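Post-proline cleaving enzyme (Rickettsia typhi, PDB 4HVT) probably acts as a serine endopeptidase that cleaves oligopeptides after proline residues. Local coordinates at residues N369-V374 with L449-A454; N396-M401 with I491-F496; V460-F465 with P524-S529. All coordinates share one frame; numbering follows the deposited sequence. Where two conformers were deposited one is given.

Contact 1. Residues N369-V374 with L449-A454; sequences NVVAKV and LEQKEA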
loop_
_atom_site.group_PDB
_atom_site.type_symbol
_atom_site.label_atom_id
_atom_site.label_comp_id
_atom_site.label_asym_id
_atom_site.label_seq_id
_atom_site.Cartn_x
_atom_site.Cartn_y
_atom_site.Cartn_z
ATOM N N ASN A 369 -3.514 5.957 20.117
ATOM C CA ASN A 369 -2.985 7.254 19.742
ATOM C C ASN A 369 -1.795 7.128 18.787
ATOM O O ASN A 369 -0.812 7.837 18.870
ATOM C CB ASN A 369 -2.682 8.080 21.000
ATOM C CG ASN A 369 -2.788 9.563 20.736
ATOM O OD1 ASN A 369 -3.457 9.999 19.792
ATOM N ND2 ASN A 369 -2.134 10.358 21.572
ATOM N N VAL A 370 -1.959 6.252 17.796
ATOM C CA VAL A 370 -0.973 6.042 16.704
ATOM C C VAL A 370 0.374 5.589 17.232
ATOM O O VAL A 370 1.387 5.827 16.609
ATOM C CB VAL A 370 -0.831 7.291 15.784
ATOM C CG1 VAL A 370 -0.430 6.856 14.391
ATOM C CG2 VAL A 370 -2.119 8.072 15.713
ATOM N N VAL A 371 0.349 4.887 18.368
ATOM C CA VAL A 371 1.505 4.180 18.915
ATOM C C VAL A 371 1.175 2.658 18.945
ATOM O O VAL A 371 0.137 2.240 19.473
ATOM C CB VAL A 371 1.823 4.613 20.352
ATOM C CG1 VAL A 371 3.067 3.881 20.821
ATOM C CG2 VAL A 371 2.026 6.116 20.416
ATOM N N ALA A 372 2.043 1.853 18.371
ATOM C CA ALA A 372 1.780 0.410 18.290
ATOM C C ALA A 372 1.731 -0.274 19.669
ATOM O O ALA A 372 2.538 0.035 20.572
ATOM C CB ALA A 372 2.800 -0.306 17.414
ATOM N N LYS A 373 0.769 -1.172 19.778
ATOM C CA LYS A 373 0.568 -2.013 20.973
ATOM C C LYS A 373 0.278 -3.409 20.483
ATOM O O LYS A 373 -0.487 -3.589 19.524
ATOM C CB LYS A 373 -0.615 -1.501 21.781
ATOM C CG LYS A 373 -0.484 -0.038 22.223
ATOM C CD LYS A 373 0.664 0.204 23.226
ATOM C CE LYS A 373 0.944 1.691 23.411
ATOM N NZ LYS A 373 2.009 2.019 24.405
ATOM N N VAL A 374 0.824 -4.398 21.181
ATOM C CA VAL A 374 0.673 -5.786 20.794
ATOM C C VAL A 374 0.404 -6.690 22.010
ATOM O O VAL A 374 1.006 -6.544 23.062
ATOM C CB VAL A 374 1.976 -6.276 20.095
ATOM C CG1 VAL A 374 1.878 -7.723 19.626
ATOM C CG2 VAL A 374 2.305 -5.411 18.905
ATOM N N LEU A 449 11.825 13.511 17.820
ATOM C CA LEU A 449 10.545 13.039 17.326
ATOM C C LEU A 449 9.498 13.519 18.325
ATOM O O LEU A 449 9.502 13.087 19.516
ATOM C CB LEU A 449 10.546 11.510 17.230
ATOM C CG LEU A 449 9.168 10.865 17.000
ATOM C CD1 LEU A 449 8.521 11.424 15.723
ATOM C CD2 LEU A 449 9.256 9.358 16.952
ATOM N N GLU A 450 8.593 14.404 17.868
ATOM C CA GLU A 450 7.508 14.857 18.719
ATOM C C GLU A 450 6.158 14.459 18.135
ATOM O O GLU A 450 5.894 14.685 16.948
ATOM C CB GLU A 450 7.520 16.364 18.874
ATOM C CG GLU A 450 8.494 16.955 19.839
ATOM C CD GLU A 450 8.241 18.447 19.938
ATOM O OE1 GLU A 450 9.089 19.218 19.457
ATOM O OE2 GLU A 450 7.135 18.826 20.409
ATOM N N GLN A 451 5.283 13.964 18.993
ATOM C CA GLN A 451 3.878 13.744 18.603
ATOM C C GLN A 451 3.053 14.877 19.131
ATOM O O GLN A 451 3.069 15.166 20.327
ATOM C CB GLN A 451 3.375 12.398 19.123
ATOM C CG GLN A 451 1.940 12.161 18.763
ATOM C CD GLN A 451 1.465 10.775 19.109
ATOM O OE1 GLN A 451 2.255 9.901 19.546
ATOM N NE2 GLN A 451 0.157 10.567 18.947
ATOM N N LYS A 452 2.450 15.622 18.227
ATOM C CA LYS A 452 1.739 16.807 18.531
ATOM C C LYS A 452 0.300 16.728 17.997
ATOM O O LYS A 452 -0.085 15.738 17.376
ATOM C CB LYS A 452 2.522 17.986 17.905
ATOM C CG LYS A 452 3.898 18.233 18.528
ATOM C CD LYS A 452 4.694 19.281 17.776
ATOM C CE LYS A 452 4.225 20.693 18.090
ATOM N NZ LYS A 452 4.970 21.261 19.241
ATOM N N GLU A 453 -0.509 17.725 18.331
ATOM C CA GLU A 453 -1.876 17.867 17.786
ATOM C C GLU A 453 -2.210 19.262 17.343
ATOM O O GLU A 453 -1.857 20.226 17.959
ATOM C CB GLU A 453 -2.920 17.448 18.795
ATOM C CG GLU A 453 -2.757 15.997 19.257
ATOM C CD GLU A 453 -3.872 15.557 20.188
ATOM O OE1 GLU A 453 -4.389 16.439 20.934
ATOM O OE2 GLU A 453 -4.232 14.337 20.150
ATOM N N ALA A 454 -2.911 19.360 16.232
ATOM C CA ALA A 454 -3.456 20.635 15.787
ATOM C C ALA A 454 -4.953 20.639 16.116
ATOM O O ALA A 454 -5.536 19.598 16.317
ATOM C CB ALA A 454 -3.224 20.771 14.300
#
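Gln451 reaches out from the edge strand 447-455 and donates a hydrogen bond through its NE2 to the backbone carbonyl of Asn369, in the turn that precedes strand 371-380. Its CB already points at segment 369-374. CG lies anti to the backbone N (chi1 179°), and the chain stays extended from there, which carries the terminal amide the full length of the side chain across the gap. CB and CG serve as a spacer here, and contact with the other segment begins at the amide. At the tip the two branches part company. NE2 meets Asn369 O at 2.9 Å, with an N-H...O angle of 156°; the carbonyl oxygen lies near the amide plane of Gln451, whereas the donor is tilted out of the carbonyl plane of Asn369. OE1 faces the methyl CG2 of Val371 at 3.9 Å, the one apolar group that meets the glutamine amide, and it also accepts a hydrogen bond from Asn396 ND2, so both ends of the amide are engaged and its rotation is fixed.

The side-chain amide of Asn369 comes close without bonding: its ND2 stands 3.5 Å from Gln451 NE2, a pairing of two donors, and the amide planes are turned 45° apart. Glu453 is a looser neighbour, its OE2 4.4 Å from Asn369 OD1. The contact thus joins the beta-propeller to the first strand of the alpha/beta-hydrolase sheet at the surface. The neutral amide of Gln451 gives its N-H to the carbonyl of Asn369 and takes one from the side chain of Asn396, so the link is directional and needs no charge.

Contact 2. Residues N396-M401 with I491-F496; sequences NAIFGM and INAPYF
The backbone carbonyls of Asn396 and Pro494 are bridged by one water, which donates a hydrogen bond to each: 2.9 Å to Asn396 O and 2.9 Å to Pro494 O. Both protons of the water are spent on this bridge, which ties the loop before strand 398-402 to segment 491-496 without a direct polar bond between them.

Beside the water, Ile398 supplies the apolar half of the contact. Its CG1 branch lies beside the backbone N and anti to the carbonyl carbon (chi1 -57°), a setting that sends the longer arm to the loop. CG1 rests 3.6 Å from Pro494 O, the same oxygen that the water holds. The terminal CD1 touches the proline ring at CD, 3.9 Å away, with CG of the ring almost as near, and it meets the methyl CB of Ala493 at 4.1 Å. An inverse gamma turn pivots on Pro494, closed by Tyr495 N bonding to Ala493 O, and both the proline ring and its carbonyl oxygen meet Ile398.

This buried contact lies between the two domains. Strand 398-402 is an outermost strand of its four-stranded antiparallel propeller sheet and pairs with strand 410-415, whose Glu415 also accepts a hydrogen bond from Phe496 N. Tyr367 of strand 362-368, in the adjoining propeller sheet, packs on both Ile398 and Ala493, while segment 491-496 itself lies in the loop between strand 480-483 of the hydrolase sheet and helix 498-505.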
loop_
_atom_site.group_PDB
_atom_site.type_symbol
_atom_site.label_atom_id
_atom_site.label_comp_id
_atom_site.label_asym_id
_atom_site.label_seq_id
_atom_site.Cartn_x
_atom_site.Cartn_y
_atom_site.Cartn_z
ATOM N N ASN A 396 7.165 5.706 20.850
ATOM C CA ASN A 396 6.456 5.875 19.569
ATOM C C ASN A 396 6.640 4.663 18.620
ATOM O O ASN A 396 6.755 4.772 17.402
ATOM C CB ASN A 396 6.875 7.183 18.907
ATOM C CG ASN A 396 6.101 8.383 19.452
ATOM O OD1 ASN A 396 6.648 9.186 20.171
ATOM N ND2 ASN A 396 4.808 8.466 19.143
ATOM N N ALA A 397 6.553 3.493 19.208
ATOM C CA ALA A 397 6.810 2.238 18.509
ATOM C C ALA A 397 5.867 2.004 17.322
ATOM O O ALA A 397 4.692 2.371 17.359
ATOM C CB ALA A 397 6.677 1.080 19.472
ATOM N N ILE A 398 6.447 1.466 16.246
ATOM C CA ILE A 398 5.736 0.968 15.100
ATOM C C ILE A 398 6.193 -0.472 14.915
ATOM O O ILE A 398 7.403 -0.730 14.874
ATOM C CB ILE A 398 6.134 1.803 13.849
ATOM C CG1 ILE A 398 5.848 3.274 14.100
ATOM C CG2 ILE A 398 5.510 1.246 12.582
ATOM C CD1 ILE A 398 4.394 3.625 14.252
ATOM N N PHE A 399 5.217 -1.369 14.804
ATOM C CA PHE A 399 5.339 -2.822 14.836
ATOM C C PHE A 399 4.958 -3.468 13.526
ATOM O O PHE A 399 3.959 -3.119 12.907
ATOM C CB PHE A 399 4.456 -3.368 15.950
ATOM C CG PHE A 399 4.500 -4.864 16.131
ATOM C CD1 PHE A 399 5.419 -5.448 16.979
ATOM C CD2 PHE A 399 3.543 -5.673 15.516
ATOM C CE1 PHE A 399 5.433 -6.847 17.175
ATOM C CE2 PHE A 399 3.520 -7.036 15.721
ATOM C CZ PHE A 399 4.475 -7.639 16.539
ATOM N N GLY A 400 5.753 -4.458 13.119
ATOM C CA GLY A 400 5.418 -5.284 11.997
ATOM C C GLY A 400 5.904 -6.682 12.209
ATOM O O GLY A 400 6.771 -6.941 13.094
ATOM N N MET A 401 5.345 -7.603 11.430
ATOM C CA MET A 401 5.831 -8.986 11.546
ATOM C C MET A 401 5.431 -9.838 10.341
ATOM O O MET A 401 4.520 -9.489 9.629
ATOM C CB MET A 401 5.366 -9.646 12.845
ATOM C CG MET A 401 3.874 -9.997 12.899
ATOM S SD MET A 401 3.395 -10.660 14.515
ATOM C CE MET A 401 3.963 -12.281 14.535
ATOM N N ILE A 491 -4.322 3.864 7.711
ATOM C CA ILE A 491 -3.582 4.369 8.881
ATOM C C ILE A 491 -2.210 4.814 8.420
ATOM O O ILE A 491 -1.441 3.980 7.957
ATOM C CB ILE A 491 -3.407 3.269 9.968
ATOM C CG1 ILE A 491 -4.791 2.765 10.443
ATOM C CG2 ILE A 491 -2.555 3.792 11.110
ATOM C CD1 ILE A 491 -4.749 1.512 11.309
ATOM N N ASN A 492 -1.911 6.113 8.509
ATOM C CA ASN A 492 -0.649 6.670 8.005
ATOM C C ASN A 492 0.386 6.752 9.116
ATOM O O ASN A 492 0.611 7.787 9.714
ATOM C CB ASN A 492 -0.897 8.060 7.389
ATOM C CG ASN A 492 0.113 8.408 6.319
ATOM O OD1 ASN A 492 1.049 7.640 6.031
ATOM N ND2 ASN A 492 -0.061 9.570 5.713
ATOM N N ALA A 493 0.960 5.593 9.448
ATOM C CA ALA A 493 1.820 5.470 10.614
ATOM C C ALA A 493 3.233 6.038 10.383
ATOM O O ALA A 493 3.770 5.915 9.265
ATOM C CB ALA A 493 1.902 4.033 11.045
ATOM N N PRO A 494 3.804 6.640 11.416
ATOM C CA PRO A 494 5.163 7.262 11.333
ATOM C C PRO A 494 6.366 6.241 11.351
ATOM O O PRO A 494 7.080 6.132 12.345
ATOM C CB PRO A 494 5.204 8.177 12.544
ATOM C CG PRO A 494 4.282 7.583 13.506
ATOM C CD PRO A 494 3.156 6.992 12.672
ATOM N N TYR A 495 6.555 5.531 10.237
ATOM C CA TYR A 495 7.683 4.604 10.131
ATOM C C TYR A 495 9.017 5.290 9.877
ATOM O O TYR A 495 9.094 6.502 9.537
ATOM C CB TYR A 495 7.429 3.558 9.049
ATOM C CG TYR A 495 7.422 4.141 7.672
ATOM C CD1 TYR A 495 6.254 4.651 7.111
ATOM C CD2 TYR A 495 8.583 4.198 6.936
ATOM C CE1 TYR A 495 6.272 5.213 5.846
ATOM C CE2 TYR A 495 8.626 4.750 5.683
ATOM C CZ TYR A 495 7.458 5.231 5.136
ATOM O OH TYR A 495 7.491 5.799 3.891
ATOM N N PHE A 496 10.088 4.539 10.088
ATOM C CA PHE A 496 11.435 5.031 9.872
ATOM C C PHE A 496 11.682 5.113 8.386
ATOM O O PHE A 496 11.561 4.105 7.678
ATOM C CB PHE A 496 12.482 4.056 10.497
ATOM C CG PHE A 496 13.897 4.568 10.419
ATOM C CD1 PHE A 496 14.705 4.288 9.315
ATOM C CD2 PHE A 496 14.386 5.370 11.413
ATOM C CE1 PHE A 496 15.999 4.742 9.239
ATOM C CE2 PHE A 496 15.690 5.833 11.359
ATOM C CZ PHE A 496 16.479 5.543 10.262
HETATM O O HOH W 1 7.397 6.604 15.234
#

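Contact 3. Residues V460-F465 with P524-S529; sequences VKIPYF and PEWHKS. With EDO (1,2-ethanediol), chain D.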
loop_
_atom_site.group_PDB
_atom_site.type_symbol
_atom_site.label_atom_id
_atom_site.label_comp_id
_atom_site.label_asym_id
_atom_site.label_seq_id
_atom_site.Cartn_x
_atom_site.Cartn_y
_atom_site.Cartn_z
ATOM N N VAL A 460 -11.972 19.427 16.519
ATOM C CA VAL A 460 -11.297 18.105 16.535
ATOM C C VAL A 460 -9.754 18.208 16.465
ATOM O O VAL A 460 -9.173 18.967 15.665
ATOM C CB VAL A 460 -11.848 17.202 15.363
ATOM C CG1 VAL A 460 -11.152 15.848 15.280
ATOM C CG2 VAL A 460 -13.352 16.938 15.498
ATOM N N LYS A 461 -9.094 17.482 17.376
ATOM C CA LYS A 461 -7.653 17.346 17.386
ATOM C C LYS A 461 -7.110 16.369 16.354
ATOM O O LYS A 461 -7.525 15.201 16.278
ATOM C CB LYS A 461 -7.139 16.955 18.771
ATOM C CG LYS A 461 -7.669 17.744 19.962
ATOM C CD LYS A 461 -7.384 19.216 19.893
ATOM C CE LYS A 461 -7.864 19.864 21.197
ATOM N NZ LYS A 461 -7.867 21.333 21.147
ATOM N N ILE A 462 -6.099 16.830 15.621
ATOM C CA ILE A 462 -5.516 16.102 14.525
ATOM C C ILE A 462 -4.080 15.826 14.916
ATOM O O ILE A 462 -3.311 16.752 15.102
ATOM C CB ILE A 462 -5.510 16.978 13.217
ATOM C CG1 ILE A 462 -6.921 17.519 12.908
ATOM C CG2 ILE A 462 -4.944 16.216 12.029
ATOM C CD1 ILE A 462 -8.043 16.506 12.823
ATOM N N PRO A 463 -3.711 14.549 15.018
ATOM C CA PRO A 463 -2.335 14.226 15.341
ATOM C C PRO A 463 -1.405 14.590 14.212
ATOM O O PRO A 463 -1.769 14.509 13.032
ATOM C CB PRO A 463 -2.327 12.701 15.461
ATOM C CG PRO A 463 -3.736 12.296 15.609
ATOM C CD PRO A 463 -4.539 13.348 14.872
ATOM N N TYR A 464 -0.193 14.962 14.575
ATOM C CA TYR A 464 0.881 14.993 13.632
ATOM C C TYR A 464 2.221 14.681 14.314
ATOM O O TYR A 464 2.386 14.875 15.523
ATOM C CB TYR A 464 0.960 16.320 12.862
ATOM C CG TYR A 464 1.288 17.587 13.627
ATOM C CD1 TYR A 464 0.280 18.331 14.267
ATOM C CD2 TYR A 464 2.562 18.078 13.654
ATOM C CE1 TYR A 464 0.546 19.536 14.928
ATOM C CE2 TYR A 464 2.835 19.274 14.298
ATOM C CZ TYR A 464 1.831 20.015 14.923
ATOM O OH TYR A 464 2.210 21.194 15.600
ATOM N N PHE A 465 3.129 14.168 13.504
ATOM C CA PHE A 465 4.476 13.770 13.873
ATOM C C PHE A 465 5.506 14.716 13.272
ATOM O O PHE A 465 5.545 14.960 12.039
ATOM C CB PHE A 465 4.722 12.331 13.497
ATOM C CG PHE A 465 3.885 11.390 14.289
ATOM C CD1 PHE A 465 4.321 10.899 15.502
ATOM C CD2 PHE A 465 2.626 11.042 13.852
ATOM C CE1 PHE A 465 3.513 10.036 16.264
ATOM C CE2 PHE A 465 1.802 10.245 14.586
ATOM C CZ PHE A 465 2.251 9.674 15.789
ATOM N N PRO A 524 -13.055 3.533 11.907
ATOM C CA PRO A 524 -13.905 3.849 10.767
ATOM C C PRO A 524 -14.542 5.250 10.793
ATOM O O PRO A 524 -14.705 5.875 9.737
ATOM C CB PRO A 524 -14.976 2.761 10.811
ATOM C CG PRO A 524 -14.774 1.951 12.051
ATOM C CD PRO A 524 -13.426 2.291 12.615
ATOM N N GLU A 525 -14.798 5.778 11.979
ATOM C CA GLU A 525 -15.380 7.124 12.077
ATOM C C GLU A 525 -14.389 8.182 11.581
ATOM O O GLU A 525 -14.775 9.234 11.075
ATOM C CB GLU A 525 -15.763 7.456 13.512
ATOM N N TRP A 526 -13.101 7.967 11.809
ATOM C CA TRP A 526 -12.063 8.893 11.353
ATOM C C TRP A 526 -12.073 9.003 9.839
ATOM O O TRP A 526 -11.919 10.088 9.288
ATOM C CB TRP A 526 -10.681 8.426 11.847
ATOM C CG TRP A 526 -9.599 9.469 11.886
ATOM C CD1 TRP A 526 -8.464 9.488 11.157
ATOM C CD2 TRP A 526 -9.556 10.606 12.713
ATOM N NE1 TRP A 526 -7.709 10.574 11.468
ATOM C CE2 TRP A 526 -8.365 11.298 12.418
ATOM C CE3 TRP A 526 -10.417 11.125 13.691
ATOM C CZ2 TRP A 526 -7.985 12.450 13.101
ATOM C CZ3 TRP A 526 -10.054 12.298 14.336
ATOM C CH2 TRP A 526 -8.853 12.945 14.035
ATOM N N HIS A 527 -12.391 7.888 9.180
ATOM C CA HIS A 527 -12.528 7.823 7.727
ATOM C C HIS A 527 -13.827 8.481 7.254
ATOM O O HIS A 527 -13.839 9.374 6.371
ATOM C CB HIS A 527 -12.458 6.370 7.281
ATOM C CG HIS A 527 -12.791 6.181 5.836
ATOM N ND1 HIS A 527 -13.656 5.204 5.411
ATOM C CD2 HIS A 527 -12.460 6.897 4.723
ATOM C CE1 HIS A 527 -13.855 5.335 4.105
ATOM N NE2 HIS A 527 -13.117 6.328 3.659
ATOM N N LYS A 528 -14.920 7.999 7.817
ATOM C CA LYS A 528 -16.284 8.423 7.407
ATOM C C LYS A 528 -16.448 9.930 7.541
ATOM O O LYS A 528 -17.190 10.544 6.744
ATOM C CB LYS A 528 -17.322 7.679 8.259
ATOM C CG LYS A 528 -17.476 6.217 7.870
ATOM C CD LYS A 528 -18.359 5.459 8.858
ATOM C CE LYS A 528 -18.154 3.952 8.795
ATOM N NZ LYS A 528 -19.285 3.246 9.480
ATOM N N SER A 529 -15.749 10.539 8.514
ATOM C CA SER A 529 -15.778 11.970 8.729
ATOM C C SER A 529 -15.354 12.853 7.544
ATOM O O SER A 529 -15.710 14.044 7.516
ATOM C CB SER A 529 -14.882 12.334 9.935
ATOM O OG SER A 529 -15.636 11.965 11.100
HETATM C C1 EDO D . -7.212 12.659 18.816
HETATM O O1 EDO D . -7.776 12.659 20.140
HETATM C C2 EDO D . -8.316 12.514 17.792
HETATM O O2 EDO D . -9.171 13.651 17.831
#
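Strand 461-465 and helix 524-528 run nearly at right angles, at 104° between their directions, and their axes come no nearer than 12.9 Å, a separation spanned by the indole of Trp526. With chi1 at -160°, the indole points away from the backbone N of its residue, and the ring system reaches out from the helix to bring its six-membered ring to the strand. CH2 leads: it lies 3.4 Å from Lys461 O, which sits at the ring edge near its plane.

Three apolar groups gather obliquely about the same ring. Val460 CG1 meets CZ3 at 3.8 Å, Ile462 CD1 meets CH2 at 3.8 Å, and Pro463 CD comes within 4.0 Å of CZ2. A 1,2-ethanediol, probably from the crystallisation liquor, fits alongside, its O2 donating a 2.7 Å hydrogen bond to Lys461 O while its C2 touches Trp526 CH2. The carbonyl oxygen therefore has a polar partner as well as the aromatic edge. On the helix, Glu525 O receives both Ser529 N and Ser529 OG, from opposite faces of its plane.

Trp526 NE1 is bonded to Asn515 O, and Phe522 meets the indole edge-to-face, so the ring is steadied from the loop before the helix too. Strand 461-469 lies in the hydrolase sheet between strands 447-455 and 510-514, with helix 536-551 packed on Ile462 and Tyr464.

Overall arrangement
Contacts 1 and 2 both join the beta-propeller to the alpha/beta-hydrolase domain, whereas contact 3 lies among hydrolase elements. Contact 2 is buried and combines a bridging water with aliphatic packing; contact 1, at the surface, depends on a direct hydrogen bond from a side-chain amide to a backbone carbonyl; contact 3, partly buried, is dominated by an aromatic ring. The first two meet through Ala372 N with Ala397 O and through the packing of Val374 on Phe399, their centres about 10 Å apart. Contacts 1 and 3 share a sheet, strands 447-455 and 461-469 being antiparallel neighbours. Phe465 links all three places, its ring packing against Gln451, Asn396 and Pro494.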